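Local coordinates for protein mariner Mos1 transposase (Drosophila mauritiana, PDB 4MDB) that mediates cut-and-paste transposition of the Mos1 transposon, its RNase H-like catalytic domain being captured here with magnesium and raltegravir, at residues C16-L20 / W213-V217; Y156-L160 / G221-E225; P162-H166 / R204-L209. The protein carries 1 engineered substitution. One frame throughout, in Å; residues are numbered along the deposited sequence.

Contact 1: C16-L20 / W213-V217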
# COMPACT_ATOMS: atom_id res chain seq x y z
N CYS A 16 11.10 12.47 0.83
CA CYS A 16 11.45 12.23 -0.58
C CYS A 16 12.96 12.38 -0.89
O CYS A 16 13.51 11.65 -1.71
CB CYS A 16 10.64 13.09 -1.52
SG CYS A 16 8.88 12.67 -1.44
N GLU A 17 13.62 13.37 -0.28
CA GLU A 17 15.09 13.51 -0.48
C GLU A 17 15.87 12.26 -0.06
O GLU A 17 16.78 11.81 -0.79
CB GLU A 17 15.64 14.72 0.31
CG GLU A 17 15.24 16.06 -0.32
CD GLU A 17 15.81 17.26 0.47
OE1 GLU A 17 15.91 18.34 -0.15
OE2 GLU A 17 16.20 17.10 1.66
N ILE A 18 15.48 11.73 1.09
CA ILE A 18 16.11 10.56 1.71
C ILE A 18 15.88 9.38 0.77
O ILE A 18 16.84 8.63 0.45
CB ILE A 18 15.58 10.27 3.10
CG1 ILE A 18 16.03 11.35 4.10
CG2 ILE A 18 16.03 8.90 3.63
CD1 ILE A 18 15.19 11.33 5.36
N LEU A 19 14.63 9.16 0.34
CA LEU A 19 14.32 7.98 -0.50
C LEU A 19 15.03 8.07 -1.86
O LEU A 19 15.62 7.08 -2.37
CB LEU A 19 12.81 7.82 -0.65
CG LEU A 19 12.07 7.51 0.63
CD1 LEU A 19 10.55 7.66 0.44
CD2 LEU A 19 12.45 6.16 1.17
N LEU A 20 15.03 9.27 -2.44
CA LEU A 20 15.62 9.50 -3.77
C LEU A 20 17.09 9.34 -3.75
O LEU A 20 17.65 8.67 -4.63
CB LEU A 20 15.27 10.92 -4.28
CG LEU A 20 15.50 11.15 -5.78
CD1 LEU A 20 14.66 10.23 -6.67
CD2 LEU A 20 15.09 12.62 -6.02
N TRP A 213 8.93 11.01 -6.22
CA TRP A 213 9.86 11.57 -5.20
C TRP A 213 10.49 12.86 -5.77
O TRP A 213 10.55 13.89 -5.06
CB TRP A 213 10.91 10.63 -4.67
CG TRP A 213 10.37 9.44 -4.01
CD1 TRP A 213 9.17 9.35 -3.32
CD2 TRP A 213 10.91 8.10 -4.00
NE1 TRP A 213 8.98 8.08 -2.87
CE2 TRP A 213 10.04 7.31 -3.23
CE3 TRP A 213 12.08 7.54 -4.44
CZ2 TRP A 213 10.29 5.97 -3.01
CZ3 TRP A 213 12.30 6.23 -4.21
CH2 TRP A 213 11.42 5.45 -3.52
N GLU A 214 10.93 12.79 -7.03
CA GLU A 214 11.63 13.95 -7.70
C GLU A 214 10.70 15.13 -7.77
O GLU A 214 11.12 16.26 -7.52
CB GLU A 214 12.13 13.56 -9.09
CG GLU A 214 13.41 14.31 -9.42
CD GLU A 214 14.60 13.42 -9.70
OE1 GLU A 214 15.20 12.81 -8.75
OE2 GLU A 214 14.98 13.39 -10.90
N LYS A 215 9.46 14.87 -8.17
CA LYS A 215 8.46 15.94 -8.29
C LYS A 215 8.18 16.58 -6.94
O LYS A 215 8.01 17.82 -6.84
CB LYS A 215 7.19 15.44 -8.92
CG LYS A 215 7.34 15.20 -10.42
CD LYS A 215 6.00 14.83 -10.98
CE LYS A 215 6.07 14.62 -12.47
NZ LYS A 215 4.73 14.09 -12.85
N CYS A 216 8.08 15.76 -5.90
CA CYS A 216 7.86 16.27 -4.57
C CYS A 216 8.98 17.14 -4.11
O CYS A 216 8.71 18.22 -3.58
CB CYS A 216 7.63 15.10 -3.60
SG CYS A 216 7.03 15.70 -1.99
N VAL A 217 10.22 16.74 -4.38
CA VAL A 217 11.37 17.54 -4.00
C VAL A 217 11.29 18.86 -4.83
O VAL A 217 11.44 19.96 -4.28
CB VAL A 217 12.68 16.78 -4.20
CG1 VAL A 217 13.87 17.72 -4.09
CG2 VAL A 217 12.79 15.66 -3.15
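The carbonyl O of Trp213 receives the N-H of Val217 one helical turn on, 2.9 Å from N to O, and Cys16 CB lies 3.6 Å from the same Trp213 O. No hydrogen bond crosses between the two segments, so apolar and sulfur packing does the joining. Over their short segments the axes run 9.0 Å apart at 141° between chain directions, which brings Cys16 close to the Trp213 backbone; a small residue suits that spot. The indole is the broad apolar plate of the contact. With CG opposite the carbonyl carbon (chi1 -60°), it swings across to helix 6-25, where CB of Leu19 stands 3.6 Å from the centroid of its six-membered ring, almost on the normal: a CH-pi contact. Leu19 CD1 continues over the ring fusion to CE2 at 3.7 Å. The thiol of Cys16 reaches the pyrrole side obliquely, SG to CD1 3.8 Å, in a sulfur-aromatic contact, and also meets CB of Cys216 at 3.5 Å. Val217 fits its CG2 branch between CB of Cys16 and CG of Glu17, 3.7 Å from the former, while the carboxylate of Glu17 stays at the exposed margin. Beyond the pair, Trp213 also leans on Tyr23 of helix 6-25, Cys216 touches Arg12 of the same helix, and Leu19 meets Leu151, just past edge strand 149-150.

Contact 2: Y156-L160 / G221-E225. Unlike the reference sequence in segment 221-225: Phe224 (reference Leu). With RLT (N-(4-fluorobenzyl)-5-hydroxy-1-methyl-2-(1-methyl-1-{[(5-methyl-1,3,4-oxadiazol-2-yl)carbonyl]amino}ethyl)-6-oxo-1,6-di hydropyrimidine-4-carboxamide), chain B.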
# COMPACT_ATOMS: atom_id res chain seq x y z
N TYR A 156 -0.45 12.71 5.02
CA TYR A 156 -1.21 13.29 3.94
C TYR A 156 -0.50 13.13 2.60
O TYR A 156 -0.53 14.04 1.77
CB TYR A 156 -1.48 14.79 4.20
CG TYR A 156 -2.46 15.00 5.31
CD1 TYR A 156 -3.83 14.99 5.05
CD2 TYR A 156 -2.02 15.17 6.61
CE1 TYR A 156 -4.74 15.17 6.08
CE2 TYR A 156 -2.92 15.35 7.65
CZ TYR A 156 -4.27 15.35 7.38
OH TYR A 156 -5.16 15.52 8.41
N SER A 157 0.12 11.95 2.37
CA SER A 157 0.86 11.76 1.12
C SER A 157 0.36 10.57 0.26
O SER A 157 1.11 9.71 -0.10
CB SER A 157 2.31 11.63 1.44
OG SER A 157 2.85 12.81 2.11
N PRO A 158 -0.94 10.51 -0.05
CA PRO A 158 -1.34 9.41 -0.97
C PRO A 158 -0.79 9.53 -2.38
O PRO A 158 -0.69 8.54 -3.08
CB PRO A 158 -2.86 9.53 -0.96
CG PRO A 158 -3.11 10.99 -0.72
CD PRO A 158 -2.09 11.39 0.29
N ASP A 159 -0.31 10.72 -2.77
CA ASP A 159 0.38 10.92 -3.97
C ASP A 159 1.73 10.26 -4.01
O ASP A 159 2.39 10.26 -5.06
CB ASP A 159 0.53 12.44 -4.27
CG ASP A 159 1.23 13.22 -3.20
OD1 ASP A 159 1.25 12.85 -2.01
OD2 ASP A 159 1.71 14.31 -3.60
N LEU A 160 2.18 9.80 -2.85
CA LEU A 160 3.50 9.14 -2.70
C LEU A 160 3.29 7.64 -2.32
O LEU A 160 4.26 6.89 -2.14
CB LEU A 160 4.38 9.81 -1.71
CG LEU A 160 4.67 11.28 -1.99
CD1 LEU A 160 5.52 11.79 -0.85
CD2 LEU A 160 5.33 11.38 -3.37
N GLY A 221 7.95 19.91 -1.38
CA GLY A 221 6.99 19.32 -0.46
C GLY A 221 5.55 19.60 -0.70
O GLY A 221 4.70 19.01 -0.02
N LYS A 222 5.20 20.53 -1.60
CA LYS A 222 3.77 20.72 -1.94
C LYS A 222 3.20 19.50 -2.73
O LYS A 222 3.98 18.66 -3.19
CB LYS A 222 3.57 21.96 -2.82
CG LYS A 222 3.55 23.27 -2.05
CD LYS A 222 3.16 24.49 -2.92
CE LYS A 222 3.91 24.58 -4.27
NZ LYS A 222 5.38 24.62 -4.12
N TYR A 223 1.89 19.45 -2.91
CA TYR A 223 1.29 18.57 -3.93
C TYR A 223 1.74 19.02 -5.28
O TYR A 223 2.22 20.14 -5.43
CB TYR A 223 -0.23 18.51 -3.86
CG TYR A 223 -0.72 17.88 -2.59
CD1 TYR A 223 -0.26 16.65 -2.16
CD2 TYR A 223 -1.63 18.54 -1.76
CE1 TYR A 223 -0.69 16.09 -0.98
CE2 TYR A 223 -2.07 17.99 -0.60
CZ TYR A 223 -1.61 16.75 -0.21
OH TYR A 223 -2.03 16.24 0.95
N PHE A 224 1.68 18.13 -6.27
CA PHE A 224 2.27 18.42 -7.54
C PHE A 224 1.37 17.89 -8.64
O PHE A 224 0.39 17.18 -8.36
CB PHE A 224 3.67 17.81 -7.62
CG PHE A 224 3.72 16.36 -7.23
CD1 PHE A 224 3.39 15.38 -8.14
CD2 PHE A 224 4.13 15.99 -5.95
CE1 PHE A 224 3.47 14.04 -7.78
CE2 PHE A 224 4.18 14.67 -5.58
CZ PHE A 224 3.84 13.70 -6.50
N GLU A 225 1.73 18.24 -9.86
CA GLU A 225 0.99 17.82 -11.05
C GLU A 225 1.73 16.65 -11.72
O GLU A 225 1.09 15.69 -12.13
CB GLU A 225 0.83 19.00 -12.01
CG GLU A 225 -0.44 18.96 -12.85
CD GLU A 225 -0.71 20.30 -13.51
OE1 GLU A 225 -1.77 20.88 -13.22
OE2 GLU A 225 0.15 20.78 -14.30
OXT GLU A 225 2.97 16.60 -11.85
CAA RLT B . -2.12 12.23 8.55
CAB RLT B . -6.76 9.57 0.45
CAC RLT B . -6.12 11.93 2.29
CAD RLT B . -8.46 10.75 3.12
OAE RLT B . -4.93 6.07 5.41
OAF RLT B . -4.17 11.16 4.46
OAG RLT B . -5.85 7.26 0.49
OAH RLT B . -4.96 5.87 2.60
FAI RLT B . -1.09 10.14 9.92
CAJ RLT B . -2.08 8.78 8.21
CAK RLT B . -3.41 9.53 10.05
CAL RLT B . -3.20 8.12 7.67
CAM RLT B . -4.53 8.87 9.52
CAN RLT B . -5.69 7.49 7.78
NAO RLT B . -4.77 12.23 8.68
NAP RLT B . -5.71 11.98 7.64
NAQ RLT B . -6.07 9.09 4.20
NAR RLT B . -5.82 7.96 6.39
NAS RLT B . -6.49 11.36 4.68
OAT RLT B . -3.61 11.78 6.80
CAU RLT B . -5.32 7.21 5.36
CAV RLT B . -5.20 11.37 5.12
CAW RLT B . -3.54 12.10 8.11
CAX RLT B . -2.18 9.49 9.41
CAY RLT B . -4.45 8.16 8.33
CAZ RLT B . -5.49 7.07 2.85
CBA RLT B . -4.95 11.70 6.55
CBB RLT B . -5.57 7.80 4.11
CBC RLT B . -6.45 9.76 3.08
CBD RLT B . -5.86 7.78 1.65
NBE RLT B . -6.37 9.08 1.81
CBF RLT B . -7.00 11.25 3.34
O HOH W 1 0.77 15.56 -5.81
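Tyr156 and Tyr223 join two loops at the rim of the active site of an RNase H-like transposase domain: a short 3-10 turn leading into helix 162-175, and the tail that ends the chain. The one direct hydrogen bond runs from Tyr223 OH to the carbonyl O of Tyr156, 2.8 Å. The hydroxyl lies in the carbonyl plane, on a lone pair, at a C=O...O angle of 143°. Tyrosine suits the place: its long ring carries the hydroxyl across from the tail to the main-chain oxygen.

A second polar link goes through water 1, which donates to Asp159 OD2 (2.7 Å) and accepts from the backbone N-H of Phe224 (2.8 Å). Asp159 takes the position between its backbone N and carbonyl carbon (chi1 57°), which turns its carboxylate toward the tail. Its other oxygen, OD1, forms a salt bridge with Arg12 of helix 6-25, and Arg12 also binds the carbonyl oxygens of Gly221 and Lys222. One arginine thus ties both loops to that helix.

The aromatic contacts are mostly at ring edges. Asp159 OD2 comes to CD1 of Tyr223 at 3.4 Å near the ring plane, so the oxygen faces the weakly positive C-H rim. Phe224, a leucine in the reference sequence, packs its CE2 edge against Leu160 CD2 at 4.1 Å.

On the far side Tyr156 belongs to the raltegravir pocket. The inhibitor's oxadiazole covers one face of its ring, with RLT OAT 3.4 Å above the ring centre. Water 1 takes a similar post on Phe224, its oxygen 3.2 Å above the middle of the ring.

Contact 3: P162-H166 / R204-L209. With MG (magnesium ion), chain C; RLT (N-(4-fluorobenzyl)-5-hydroxy-1-methyl-2-(1-methyl-1-{[(5-methyl-1,3,4-oxadiazol-2-yl)carbonyl]amino}ethyl)-6-oxo-1,6-di hydropyrimidine-4-carboxamide), chain B.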
# COMPACT_ATOMS: atom_id res chain seq x y z
N PRO A 162 1.93 4.08 -3.57
CA PRO A 162 1.48 3.41 -4.81
C PRO A 162 0.04 2.83 -4.74
O PRO A 162 -0.65 2.83 -5.77
CB PRO A 162 2.53 2.33 -5.04
CG PRO A 162 3.79 2.88 -4.41
CD PRO A 162 3.27 3.64 -3.20
N SER A 163 -0.41 2.37 -3.59
CA SER A 163 -1.77 1.87 -3.48
C SER A 163 -2.78 2.94 -3.81
O SER A 163 -3.80 2.62 -4.45
CB SER A 163 -2.07 1.30 -2.11
OG SER A 163 -1.19 0.21 -1.73
N ASP A 164 -2.47 4.19 -3.42
CA ASP A 164 -3.39 5.31 -3.73
C ASP A 164 -3.22 5.87 -5.13
O ASP A 164 -4.20 5.93 -5.88
CB ASP A 164 -3.22 6.37 -2.64
CG ASP A 164 -3.88 5.91 -1.33
OD1 ASP A 164 -5.02 5.34 -1.40
OD2 ASP A 164 -3.32 6.05 -0.27
N TYR A 165 -2.03 6.26 -5.53
CA TYR A 165 -1.91 6.90 -6.85
C TYR A 165 -1.96 5.99 -8.05
O TYR A 165 -2.27 6.46 -9.16
CB TYR A 165 -0.63 7.73 -6.92
CG TYR A 165 0.71 6.96 -6.95
CD1 TYR A 165 1.12 6.24 -8.06
CD2 TYR A 165 1.58 6.99 -5.86
CE1 TYR A 165 2.30 5.55 -8.09
CE2 TYR A 165 2.79 6.34 -5.90
CZ TYR A 165 3.17 5.59 -7.00
OH TYR A 165 4.37 4.89 -7.12
N HIS A 166 -1.75 4.69 -7.84
CA HIS A 166 -1.81 3.71 -8.87
C HIS A 166 -2.94 2.71 -8.73
O HIS A 166 -3.82 2.67 -9.57
CB HIS A 166 -0.46 3.01 -9.00
CG HIS A 166 -0.32 2.19 -10.21
ND1 HIS A 166 -0.09 2.73 -11.45
CD2 HIS A 166 -0.41 0.84 -10.40
CE1 HIS A 166 0.01 1.76 -12.35
NE2 HIS A 166 -0.23 0.62 -11.75
N ARG A 204 4.77 -1.03 -13.18
CA ARG A 204 4.73 0.42 -13.41
C ARG A 204 4.35 1.21 -12.14
O ARG A 204 4.93 2.26 -11.83
CB ARG A 204 3.82 0.76 -14.59
CG ARG A 204 4.40 0.39 -15.96
CD ARG A 204 3.52 0.97 -17.09
NE ARG A 204 2.28 0.24 -17.19
CZ ARG A 204 2.07 -0.80 -18.01
NH1 ARG A 204 3.03 -1.21 -18.85
NH2 ARG A 204 0.89 -1.43 -18.00
N GLY A 205 3.37 0.73 -11.41
CA GLY A 205 2.92 1.43 -10.25
C GLY A 205 4.01 1.63 -9.21
O GLY A 205 4.15 2.69 -8.62
N ILE A 206 4.83 0.61 -9.02
CA ILE A 206 5.92 0.67 -8.07
C ILE A 206 7.05 1.52 -8.66
O ILE A 206 7.68 2.33 -7.96
CB ILE A 206 6.47 -0.75 -7.76
CG1 ILE A 206 5.42 -1.65 -7.02
CG2 ILE A 206 7.75 -0.75 -6.94
CD1 ILE A 206 4.94 -1.12 -5.68
N HIS A 207 7.37 1.32 -9.93
CA HIS A 207 8.52 2.06 -10.52
C HIS A 207 8.23 3.53 -10.90
O HIS A 207 9.15 4.26 -11.30
CB HIS A 207 9.12 1.19 -11.66
CG HIS A 207 9.83 -0.02 -11.13
ND1 HIS A 207 11.19 -0.10 -11.00
CD2 HIS A 207 9.35 -1.19 -10.63
CE1 HIS A 207 11.53 -1.25 -10.48
NE2 HIS A 207 10.43 -1.93 -10.24
N LYS A 208 7.01 4.00 -10.70
CA LYS A 208 6.66 5.40 -10.72
C LYS A 208 7.24 6.15 -9.50
O LYS A 208 7.16 7.35 -9.47
CB LYS A 208 5.12 5.56 -10.72
CG LYS A 208 4.41 5.77 -12.08
CD LYS A 208 2.95 5.42 -11.88
CE LYS A 208 1.99 5.78 -13.01
NZ LYS A 208 0.57 5.56 -12.54
N LEU A 209 7.72 5.43 -8.48
CA LEU A 209 8.08 6.10 -7.18
C LEU A 209 9.15 7.19 -7.38
O LEU A 209 9.00 8.31 -6.92
CB LEU A 209 8.47 5.13 -6.06
CG LEU A 209 7.29 4.43 -5.36
CD1 LEU A 209 7.73 3.22 -4.54
CD2 LEU A 209 6.59 5.45 -4.44
MG MG C . -5.22 5.24 0.67
CAA RLT B . -2.12 12.23 8.55
CAB RLT B . -6.76 9.57 0.45
CAC RLT B . -6.12 11.93 2.29
CAD RLT B . -8.46 10.75 3.12
OAE RLT B . -4.93 6.07 5.41
OAF RLT B . -4.17 11.16 4.46
OAG RLT B . -5.85 7.26 0.49
OAH RLT B . -4.96 5.87 2.60
FAI RLT B . -1.09 10.14 9.92
CAJ RLT B . -2.08 8.78 8.21
CAK RLT B . -3.41 9.53 10.05
CAL RLT B . -3.20 8.12 7.67
CAM RLT B . -4.53 8.87 9.52
CAN RLT B . -5.69 7.49 7.78
NAO RLT B . -4.77 12.23 8.68
NAP RLT B . -5.71 11.98 7.64
NAQ RLT B . -6.07 9.09 4.20
NAR RLT B . -5.82 7.96 6.39
NAS RLT B . -6.49 11.36 4.68
OAT RLT B . -3.61 11.78 6.80
CAU RLT B . -5.32 7.21 5.36
CAV RLT B . -5.20 11.37 5.12
CAW RLT B . -3.54 12.10 8.11
CAX RLT B . -2.18 9.49 9.41
CAY RLT B . -4.45 8.16 8.33
CAZ RLT B . -5.49 7.07 2.85
CBA RLT B . -4.95 11.70 6.55
CBB RLT B . -5.57 7.80 4.11
CBC RLT B . -6.45 9.76 3.08
CBD RLT B . -5.86 7.78 1.65
NBE RLT B . -6.37 9.08 1.81
CBF RLT B . -7.00 11.25 3.34
O HOH W 2 -7.15 4.55 0.75
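Pro162 and Leu209 form the apolar centre, where Pro162 CG meets Leu209 CD2 at 3.8 Å. Ile206 CD1 adds to it, 4.3 Å from Pro162 CB. Proline suits the first turn of helix 162-175, where no backbone N-H is needed. Farther out, Gly205 has no side chain to intervene, so the His166 ring lies flat on its CA, 3.3 Å from CA to ring centroid and 8° off the normal, a CH-pi contact. Tyr165 passes alongside Lys208 in the opposite sense, its ring edge near Leu209. Its OH donates to Gly205 O, 2.7 Å and nearly along the C=O axis (175°). At the polar edge the extended Lys208 chain lets NZ donate a hydrogen bond to His166 ND1, 3.1 Å away and only 4° out of the ring plane. Asp164 turns from this interface to magnesium, which it chelates through OD1 at 2.1 Å and OD2 at 2.3 Å. Two raltegravir oxygens, water 2 and Asp36 also bind the ion. The helix pair rests on the central sheet: Pro162 and Ile206 touch Trp77 of strand 69-78, and Leu209 touches Ile32 of strand 32-42.

In the fold
Contact 3 is the buried one, nearest the chain's centre and set against the sheet; contact 1 is partly buried between two helices farther out, and contact 2 lies at the surface. Their chemistry follows this order only in part: contact 1 relies on apolar and sulfur packing, contact 2 on a hydroxyl and a bridging water, and contact 3 combines both kinds. The C-terminal part of the chain supplies one segment to each. Contacts 1 and 2 adjoin through Cys216 O and Gly221 N, and Leu160 packs on Cys16. Leu160 also lies against Tyr165 and Leu209 of contact 3, and contacts 2 and 3 both reach raltegravir.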